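Local coordinates for autoinducer 2-binding protein LsrB (Clostridium saccharobutylicum DSM 13864, PDB 6DSP), which binds the quorum-sensing signal autoinducer-2, as its cyclic (2R,4S) tetrahydroxytetrahydrofuran form, in the cleft of a periplasmic-binding-protein fold, at residues I154-Q168 and D216-L228. Residues are numbered along the deposited sequence; the frame is centred on the assembly and turned at random.
Sequences IKYCWHYSNATVTDQ and DIDLIICNDSTAL. With PAV ((2R,4S)-2-methyl-2,3,3,4-tetrahydroxytetrahydrofuran), chain C.
Gln-168 and Asp-224 join the two segments at the ligand. Gln-168 NE2 donates to Asp-224 OD1 over 2.9 Å, reaching the anti lone pair of that oxygen almost in its own amide plane, although amide and carboxylate are turned 59° apart. The same NE2 gives a nearly straight bond (172°) to O13 of the bound autoinducer-2, while OE1 takes both N and OG of Ser-161, which fixes the rotation of the amide. Asp-224 also lines the pocket and positions Gln-168: with CG anti to the backbone N, its carboxylate reaches that amide through OD1, while OD2 caps the turn into helix 227-237 by accepting from Thr-226 N and Ala-227 N, next to Ser-225 N, which binds ligand O5.

Further back, Ala-227 CB sits over the centre of the His-159 ring, 3.6 Å from its centroid, a CH-pi contact; Ser-196 and Gln-231 hold the two ring nitrogens. Trp-158 and Ile-221 run side by side, Ile-221 CG2 lying over the six-membered ring, 3.6 Å from Trp-158 CZ3. Asn-223 stands across the indole edge with its amide 79° from the ring plane, and its ND2 lies over a face of Tyr-160. Its OD1 is buried without a polar partner.

Tyr-156, Cys-157 and Trp-158 pair in parallel with Leu-219, Ile-220 and Ile-221: Cys-157 N donates to Leu-219 O (3.2 Å) and Cys-157 O accepts from Ile-221 N (2.9 Å), bonds to the residues on either side of Ile-220 that mark a parallel pair. At the far end Lys-155 NZ forms a salt bridge with Asp-216 OD2 (2.8 Å).

These are the two inner strands of a four-stranded parallel sheet, between 187-195 and 246-249. Helix 166-182 packs against the face bearing Tyr-156 and Trp-158, and helix 200-213 against the one bearing His-159 and Ile-220.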
ATOM      1  N   ILE A 154     -15.205  16.061  14.744  1.00 18.02           N
ATOM      2  CA  ILE A 154     -13.783  15.741  14.598  1.00 17.44           C
ATOM      3  C   ILE A 154     -13.229  16.408  13.344  1.00 17.57           C
ATOM      4  O   ILE A 154     -13.739  16.205  12.239  1.00 18.44           O
ATOM      5  CB  ILE A 154     -13.613  14.208  14.520  1.00 17.40           C
ATOM      6  CG1 ILE A 154     -14.058  13.485  15.816  1.00 17.75           C
ATOM      7  CG2 ILE A 154     -12.180  13.798  14.063  1.00 17.03           C
ATOM      8  CD1 ILE A 154     -13.322  13.932  17.070  1.00 18.38           C
ATOM      9  N   LYS A 155     -12.148  17.168  13.507  1.00 16.42           N
ATOM     10  CA  LYS A 155     -11.458  17.811  12.401  1.00 16.40           C
ATOM     11  C   LYS A 155     -10.356  16.881  11.911  1.00 15.43           C
ATOM     12  O   LYS A 155      -9.544  16.390  12.706  1.00 15.26           O
ATOM     13  CB  LYS A 155     -10.841  19.130  12.870  1.00 17.82           C
ATOM     14  CG  LYS A 155     -11.876  20.232  13.084  1.00 20.33           C
ATOM     15  CD  LYS A 155     -11.211  21.563  13.420  1.00 23.49           C
ATOM     16  CE  LYS A 155     -12.234  22.678  13.418  1.00 26.98           C
ATOM     17  NZ  LYS A 155     -11.642  24.016  13.636  1.00 29.59           N
ATOM     18  N   TYR A 156     -10.350  16.599  10.616  1.00 14.39           N
ATOM     19  CA  TYR A 156      -9.389  15.617  10.115  1.00 14.33           C
ATOM     20  C   TYR A 156      -8.976  15.955   8.687  1.00 13.87           C
ATOM     21  O   TYR A 156      -9.575  16.794   8.011  1.00 14.56           O
ATOM     22  CB  TYR A 156      -9.972  14.196  10.160  1.00 14.06           C
ATOM     23  CG  TYR A 156     -10.980  13.971   9.068  1.00 14.47           C
ATOM     24  CD1 TYR A 156     -12.314  14.408   9.195  1.00 15.34           C
ATOM     25  CD2 TYR A 156     -10.614  13.339   7.893  1.00 14.73           C
ATOM     26  CE1 TYR A 156     -13.207  14.219   8.164  1.00 15.84           C
ATOM     27  CE2 TYR A 156     -11.516  13.153   6.868  1.00 15.19           C
ATOM     28  CZ  TYR A 156     -12.780  13.602   6.992  1.00 15.61           C
ATOM     29  OH  TYR A 156     -13.661  13.402   5.965  1.00 16.35           O
ATOM     30  N   CYS A 157      -7.939  15.259   8.228  1.00 13.52           N
ATOM     31  CA  CYS A 157      -7.627  15.247   6.796  1.00 13.41           C
ATOM     32  C   CYS A 157      -6.808  14.011   6.498  1.00 12.70           C
ATOM     33  O   CYS A 157      -6.416  13.264   7.402  1.00 13.37           O
ATOM     34  CB  CYS A 157      -6.866  16.518   6.347  1.00 14.48           C
ATOM     35  SG  CYS A 157      -5.159  16.661   6.887  1.00 15.08           S
ATOM     36  N   TRP A 158      -6.542  13.812   5.203  1.00 12.39           N
ATOM     37  CA  TRP A 158      -5.721  12.718   4.699  1.00 12.20           C
ATOM     38  C   TRP A 158      -4.364  13.263   4.243  1.00 12.15           C
ATOM     39  O   TRP A 158      -4.282  14.365   3.677  1.00 13.62           O
ATOM     40  CB  TRP A 158      -6.396  12.040   3.491  1.00 12.72           C
ATOM     41  CG  TRP A 158      -7.713  11.401   3.788  1.00 13.28           C
ATOM     42  CD1 TRP A 158      -8.910  12.034   3.982  1.00 14.57           C
ATOM     43  CD2 TRP A 158      -7.977  10.000   3.860  1.00 13.32           C
ATOM     44  NE1 TRP A 158      -9.897  11.095   4.206  1.00 14.48           N
ATOM     45  CE2 TRP A 158      -9.352   9.842   4.129  1.00 14.09           C
ATOM     46  CE3 TRP A 158      -7.185   8.860   3.717  1.00 14.15           C
ATOM     47  CZ2 TRP A 158      -9.942   8.587   4.298  1.00 14.54           C
ATOM     48  CZ3 TRP A 158      -7.760   7.621   3.871  1.00 14.71           C
ATOM     49  CH2 TRP A 158      -9.127   7.484   4.142  1.00 15.03           C
ATOM     50  N   HIS A 159      -3.305  12.507   4.531  1.00 11.55           N
ATOM     51  CA  HIS A 159      -1.921  12.824   4.125  1.00 11.83           C
ATOM     52  C   HIS A 159      -1.347  11.547   3.526  1.00 11.31           C
ATOM     53  O   HIS A 159      -1.159  10.552   4.234  1.00 11.87           O
ATOM     54  CB  HIS A 159      -1.105  13.280   5.349  1.00 12.13           C
ATOM     55  CG  HIS A 159       0.361  13.483   5.068  1.00 12.03           C
ATOM     56  ND1 HIS A 159       1.274  13.751   6.071  1.00 12.59           N
ATOM     57  CD2 HIS A 159       1.078  13.412   3.912  1.00 11.98           C
ATOM     58  CE1 HIS A 159       2.489  13.846   5.545  1.00 12.17           C
ATOM     59  NE2 HIS A 159       2.397  13.640   4.242  1.00 11.77           N
ATOM     60  N   TYR A 160      -1.103  11.558   2.217  1.00 11.00           N
ATOM     61  CA  TYR A 160      -0.547  10.358   1.582  1.00 10.73           C
ATOM     62  C   TYR A 160       0.389  10.779   0.450  1.00 11.17           C
ATOM     63  O   TYR A 160       0.921  11.893   0.448  1.00 11.66           O
ATOM     64  CB  TYR A 160      -1.644   9.336   1.262  1.00 10.81           C
ATOM     65  CG  TYR A 160      -2.805   9.757   0.395  1.00 10.94           C
ATOM     66  CD1 TYR A 160      -3.877  10.469   0.917  1.00 11.38           C
ATOM     67  CD2 TYR A 160      -2.858   9.365  -0.942  1.00 11.45           C
ATOM     68  CE1 TYR A 160      -4.990  10.756   0.125  1.00 11.98           C
ATOM     69  CE2 TYR A 160      -3.956   9.681  -1.730  1.00 11.84           C
ATOM     70  CZ  TYR A 160      -5.014  10.373  -1.181  1.00 12.17           C
ATOM     71  OH  TYR A 160      -6.125  10.655  -1.924  1.00 13.76           O
ATOM     72  N   SER A 161       0.634   9.864  -0.490  1.00 10.96           N
ATOM     73  CA  SER A 161       1.710  10.061  -1.460  1.00 11.39           C
ATOM     74  C   SER A 161       1.361  11.053  -2.561  1.00 11.71           C
ATOM     75  O   SER A 161       2.081  12.026  -2.769  1.00 11.88           O
ATOM     76  CB  SER A 161       2.137   8.722  -2.041  1.00 11.43           C
ATOM     77  OG  SER A 161       1.073   8.089  -2.742  1.00 12.02           O
ATOM     78  N   ASN A 162       0.317  10.777  -3.337  1.00 11.37           N
ATOM     79  CA  ASN A 162       0.033  11.593  -4.509  1.00 11.89           C
ATOM     80  C   ASN A 162      -1.409  11.349  -4.950  1.00 11.84           C
ATOM     81  O   ASN A 162      -2.048  10.368  -4.545  1.00 12.04           O
ATOM     82  CB  ASN A 162       1.059  11.340  -5.644  1.00 12.54           C
ATOM     83  CG  ASN A 162       0.862   9.972  -6.320  1.00 12.43           C
ATOM     84  OD1 ASN A 162      -0.142   9.750  -6.967  1.00 12.61           O
ATOM     85  ND2 ASN A 162       1.819   9.045  -6.137  1.00 12.87           N
ATOM     86  N   ALA A 163      -1.903  12.235  -5.826  1.00 12.37           N
ATOM     87  CA  ALA A 163      -3.306  12.308  -6.189  1.00 13.01           C
ATOM     88  C   ALA A 163      -3.707  11.271  -7.236  1.00 13.24           C
ATOM     89  O   ALA A 163      -4.903  11.173  -7.534  1.00 14.19           O
ATOM     90  CB  ALA A 163      -3.624  13.691  -6.742  1.00 14.38           C
ATOM     91  N   THR A 164      -2.765  10.505  -7.830  1.00 13.02           N
ATOM     92  CA  THR A 164      -3.144   9.589  -8.915  1.00 13.56           C
ATOM     93  C   THR A 164      -2.895   8.121  -8.626  1.00 12.67           C
ATOM     94  O   THR A 164      -3.511   7.297  -9.288  1.00 14.03           O
ATOM     95  CB  THR A 164      -2.458   9.947 -10.238  1.00 15.90           C
ATOM     96  OG1 THR A 164      -1.058   9.706 -10.123  1.00 16.92           O
ATOM     97  CG2 THR A 164      -2.718  11.394 -10.594  1.00 17.48           C
ATOM     98  N   VAL A 165      -2.025   7.770  -7.677  1.00 11.99           N
ATOM     99  CA  VAL A 165      -1.720   6.368  -7.466  1.00 11.74           C
ATOM    100  C   VAL A 165      -2.999   5.567  -7.196  1.00 11.84           C
ATOM    101  O   VAL A 165      -3.895   6.011  -6.469  1.00 12.16           O
ATOM    102  CB  VAL A 165      -0.677   6.247  -6.333  1.00 11.65           C
ATOM    103  CG1 VAL A 165      -1.214   6.711  -4.986  1.00 12.10           C
ATOM    104  CG2 VAL A 165      -0.137   4.826  -6.261  1.00 11.41           C
ATOM    105  N   THR A 166      -3.071   4.350  -7.711  1.00 11.66           N
ATOM    106  CA  THR A 166      -4.321   3.596  -7.635  1.00 11.53           C
ATOM    107  C   THR A 166      -4.676   3.186  -6.208  1.00 11.63           C
ATOM    108  O   THR A 166      -5.813   3.406  -5.774  1.00 12.84           O
ATOM    109  CB  THR A 166      -4.252   2.406  -8.568  1.00 12.61           C
ATOM    110  OG1 THR A 166      -4.080   2.917  -9.885  1.00 14.05           O
ATOM    111  CG2 THR A 166      -5.493   1.570  -8.484  1.00 12.94           C
ATOM    112  N   ASP A 167      -3.748   2.578  -5.456  1.00 11.50           N
ATOM    113  CA  ASP A 167      -4.152   2.003  -4.180  1.00 11.44           C
ATOM    114  C   ASP A 167      -4.631   3.066  -3.190  1.00 11.65           C
ATOM    115  O   ASP A 167      -5.778   3.023  -2.697  1.00 12.50           O
ATOM    116  CB  ASP A 167      -3.078   1.070  -3.583  1.00 11.57           C
ATOM    117  CG  ASP A 167      -1.759   1.751  -3.206  1.00 11.93           C
ATOM    118  OD1 ASP A 167      -1.424   2.848  -3.700  1.00 11.91           O
ATOM    119  OD2 ASP A 167      -1.048   1.109  -2.403  1.00 12.85           O
ATOM    120  N   GLN A 168      -3.792   4.047  -2.916  1.00 10.87           N
ATOM    121  CA  GLN A 168      -4.068   4.960  -1.823  1.00 11.27           C
ATOM    122  C   GLN A 168      -5.263   5.850  -2.124  1.00 11.86           C
ATOM    123  O   GLN A 168      -6.028   6.174  -1.203  1.00 12.56           O
ATOM    124  CB  GLN A 168      -2.827   5.772  -1.511  1.00 11.55           C
ATOM    125  CG  GLN A 168      -1.675   4.946  -1.012  1.00 11.67           C
ATOM    126  CD  GLN A 168      -0.419   5.718  -0.790  1.00 11.27           C
ATOM    127  OE1 GLN A 168      -0.386   6.969  -0.843  1.00 10.81           O
ATOM    128  NE2 GLN A 168       0.661   4.975  -0.531  1.00 11.53           N
ATOM    129  N   ASP A 216      -5.511  22.916  15.398  1.00 19.75           N
ATOM    130  CA  ASP A 216      -6.535  22.232  16.183  1.00 20.07           C
ATOM    131  C   ASP A 216      -7.052  20.953  15.515  1.00 19.02           C
ATOM    132  O   ASP A 216      -8.109  20.428  15.915  1.00 20.43           O
ATOM    133  CB  ASP A 216      -7.701  23.170  16.487  1.00 22.33           C
ATOM    134  CG  ASP A 216      -8.425  23.626  15.241  1.00 24.65           C
ATOM    135  OD1 ASP A 216      -8.005  23.305  14.120  1.00 24.50           O
ATOM    136  OD2 ASP A 216      -9.405  24.360  15.358  1.00 26.58           O
ATOM    137  N   ILE A 217      -6.346  20.434  14.513  1.00 16.98           N
ATOM    138  CA  ILE A 217      -6.802  19.210  13.869  1.00 15.94           C
ATOM    139  C   ILE A 217      -6.842  18.074  14.904  1.00 15.67           C
ATOM    140  O   ILE A 217      -5.996  17.990  15.806  1.00 16.89           O
ATOM    141  CB  ILE A 217      -5.900  18.899  12.659  1.00 15.46           C
ATOM    142  CG1 ILE A 217      -6.576  17.904  11.717  1.00 15.62           C
ATOM    143  CG2 ILE A 217      -4.499  18.435  13.114  1.00 15.45           C
ATOM    144  CD1 ILE A 217      -5.904  17.857  10.327  1.00 15.86           C
ATOM    145  N   ASP A 218      -7.827  17.174  14.743  1.00 14.99           N
ATOM    146  CA  ASP A 218      -7.970  16.058  15.667  1.00 14.74           C
ATOM    147  C   ASP A 218      -7.360  14.767  15.154  1.00 14.03           C
ATOM    148  O   ASP A 218      -6.868  13.956  15.954  1.00 14.37           O
ATOM    149  CB  ASP A 218      -9.459  15.762  15.932  1.00 15.85           C
ATOM    150  CG  ASP A 218     -10.129  16.842  16.757  1.00 17.74           C
ATOM    151  OD1 ASP A 218      -9.663  17.098  17.895  1.00 18.93           O
ATOM    152  OD2 ASP A 218     -11.101  17.438  16.241  1.00 18.54           O
ATOM    153  N   LEU A 219      -7.397  14.548  13.846  1.00 13.99           N
ATOM    154  CA  LEU A 219      -7.036  13.259  13.261  1.00 13.43           C
ATOM    155  C   LEU A 219      -6.352  13.496  11.928  1.00 13.01           C
ATOM    156  O   LEU A 219      -6.877  14.235  11.079  1.00 13.50           O
ATOM    157  CB  LEU A 219      -8.344  12.456  13.022  1.00 13.92           C
ATOM    158  CG  LEU A 219      -8.226  11.190  12.187  1.00 14.34           C
ATOM    159  CD1 LEU A 219      -7.335  10.147  12.899  1.00 14.43           C
ATOM    160  CD2 LEU A 219      -9.617  10.661  11.871  1.00 15.13           C
ATOM    161  N   ILE A 220      -5.213  12.840  11.720  1.00 12.49           N
ATOM    162  CA  ILE A 220      -4.539  12.870  10.410  1.00 12.32           C
ATOM    163  C   ILE A 220      -4.402  11.432   9.952  1.00 12.65           C
ATOM    164  O   ILE A 220      -3.745  10.633  10.630  1.00 13.21           O
ATOM    165  CB  ILE A 220      -3.156  13.553  10.474  1.00 13.17           C
ATOM    166  CG1 ILE A 220      -3.253  14.927  11.170  1.00 14.72           C
ATOM    167  CG2 ILE A 220      -2.588  13.680   9.017  1.00 13.43           C
ATOM    168  CD1 ILE A 220      -1.903  15.573  11.421  1.00 15.33           C
ATOM    169  N   ILE A 221      -5.056  11.099   8.834  1.00 11.90           N
ATOM    170  CA  ILE A 221      -5.049   9.729   8.314  1.00 12.04           C
ATOM    171  C   ILE A 221      -3.928   9.656   7.284  1.00 12.05           C
ATOM    172  O   ILE A 221      -4.026  10.264   6.217  1.00 12.65           O
ATOM    173  CB  ILE A 221      -6.399   9.346   7.673  1.00 12.64           C
ATOM    174  CG1 ILE A 221      -7.568   9.533   8.683  1.00 14.28           C
ATOM    175  CG2 ILE A 221      -6.332   7.910   7.183  1.00 13.49           C
ATOM    176  CD1 ILE A 221      -8.938   9.359   8.017  1.00 15.60           C
ATOM    177  N   CYS A 222      -2.893   8.889   7.599  1.00 11.77           N
ATOM    178  CA  CYS A 222      -1.668   8.835   6.789  1.00 11.70           C
ATOM    179  C   CYS A 222      -1.581   7.476   6.096  1.00 11.56           C
ATOM    180  O   CYS A 222      -0.807   6.607   6.523  1.00 12.45           O
ATOM    181  CB  CYS A 222      -0.459   9.051   7.697  1.00 12.31           C
ATOM    182  SG  CYS A 222      -0.502  10.686   8.469  1.00 13.53           S
ATOM    183  N   ASN A 223      -2.369   7.297   5.017  1.00 11.36           N
ATOM    184  CA  ASN A 223      -2.448   6.027   4.299  1.00 11.90           C
ATOM    185  C   ASN A 223      -1.295   5.825   3.315  1.00 11.96           C
ATOM    186  O   ASN A 223      -1.507   5.559   2.130  1.00 12.54           O
ATOM    187  CB  ASN A 223      -3.799   5.893   3.582  1.00 12.52           C
ATOM    188  CG  ASN A 223      -4.159   7.133   2.743  1.00 12.99           C
ATOM    189  OD1 ASN A 223      -4.027   8.277   3.204  1.00 13.19           O
ATOM    190  ND2 ASN A 223      -4.670   6.900   1.546  1.00 13.70           N
ATOM    191  N   ASP A 224      -0.066   5.949   3.826  1.00 11.14           N
ATOM    192  CA  ASP A 224       1.149   5.816   3.035  1.00 10.68           C
ATOM    193  C   ASP A 224       2.309   5.589   3.998  1.00 10.84           C
ATOM    194  O   ASP A 224       2.404   6.245   5.040  1.00 11.84           O
ATOM    195  CB  ASP A 224       1.382   7.065   2.197  1.00 10.77           C
ATOM    196  CG  ASP A 224       2.764   7.053   1.550  1.00 11.31           C
ATOM    197  OD1 ASP A 224       2.942   6.273   0.583  1.00 11.34           O
ATOM    198  OD2 ASP A 224       3.667   7.770   2.046  1.00 11.71           O
ATOM    199  N   SER A 225       3.213   4.676   3.622  1.00 11.45           N
ATOM    200  CA  SER A 225       4.305   4.229   4.477  1.00 11.81           C
ATOM    201  C   SER A 225       5.388   5.290   4.714  1.00 11.61           C
ATOM    202  O   SER A 225       6.241   5.083   5.585  1.00 12.23           O
ATOM    203  CB  SER A 225       4.941   2.952   3.957  1.00 12.63           C
ATOM    204  OG  SER A 225       5.621   3.198   2.755  1.00 12.61           O
ATOM    205  N   THR A 226       5.391   6.377   3.945  1.00 11.07           N
ATOM    206  CA  THR A 226       6.272   7.512   4.173  1.00 11.07           C
ATOM    207  C   THR A 226       5.545   8.612   4.933  1.00 11.65           C
ATOM    208  O   THR A 226       6.085   9.188   5.888  1.00 12.28           O
ATOM    209  CB  THR A 226       6.798   8.083   2.831  1.00 12.14           C
ATOM    210  OG1 THR A 226       7.324   7.034   2.023  1.00 12.92           O
ATOM    211  CG2 THR A 226       7.911   9.056   3.080  1.00 12.67           C
ATOM    212  N   ALA A 227       4.307   8.905   4.534  1.00 11.43           N
ATOM    213  CA  ALA A 227       3.547   9.938   5.237  1.00 11.90           C
ATOM    214  C   ALA A 227       3.367   9.624   6.712  1.00 11.71           C
ATOM    215  O   ALA A 227       3.411  10.532   7.543  1.00 12.29           O
ATOM    216  CB  ALA A 227       2.176  10.093   4.601  1.00 12.91           C
ATOM    217  N   LEU A 228       3.135   8.347   7.069  1.00 11.65           N
ATOM    218  CA  LEU A 228       2.877   8.032   8.473  1.00 11.51           C
ATOM    219  C   LEU A 228       4.078   8.317   9.367  1.00 11.55           C
ATOM    220  O   LEU A 228       3.933   9.069  10.342  1.00 12.19           O
ATOM    221  CB  LEU A 228       2.347   6.596   8.605  1.00 11.94           C
ATOM    222  CG  LEU A 228       2.125   6.195  10.074  1.00 12.50           C
ATOM    223  CD1 LEU A 228       1.146   7.148  10.814  1.00 13.22           C
ATOM    224  CD2 LEU A 228       1.625   4.763  10.171  1.00 13.29           C
TER
HETATM  225  O2  PAV C 401       0.234   2.452   2.337  1.00 16.29           O
HETATM  226  C2  PAV C 401       1.331   1.791   1.674  1.00 12.17           C
HETATM  227  C1  PAV C 401       2.074   0.800   2.597  1.00 16.09           C
HETATM  228  O5  PAV C 401       2.362   2.910   1.481  1.00 11.84           O
HETATM  229  C5  PAV C 401       3.145   2.549   0.427  1.00 12.63           C
HETATM  230  C4  PAV C 401       2.502   1.316  -0.235  1.00 13.53           C
HETATM  231  O4  PAV C 401       2.491   1.459  -1.652  1.00 12.39           O
HETATM  232  C3  PAV C 401       1.115   1.304   0.416  1.00 12.52           C
HETATM  233  O3  PAV C 401       0.614  -0.003   0.478  1.00 13.45           O
HETATM  234  O13 PAV C 401       0.241   2.158  -0.287  1.00 12.53           O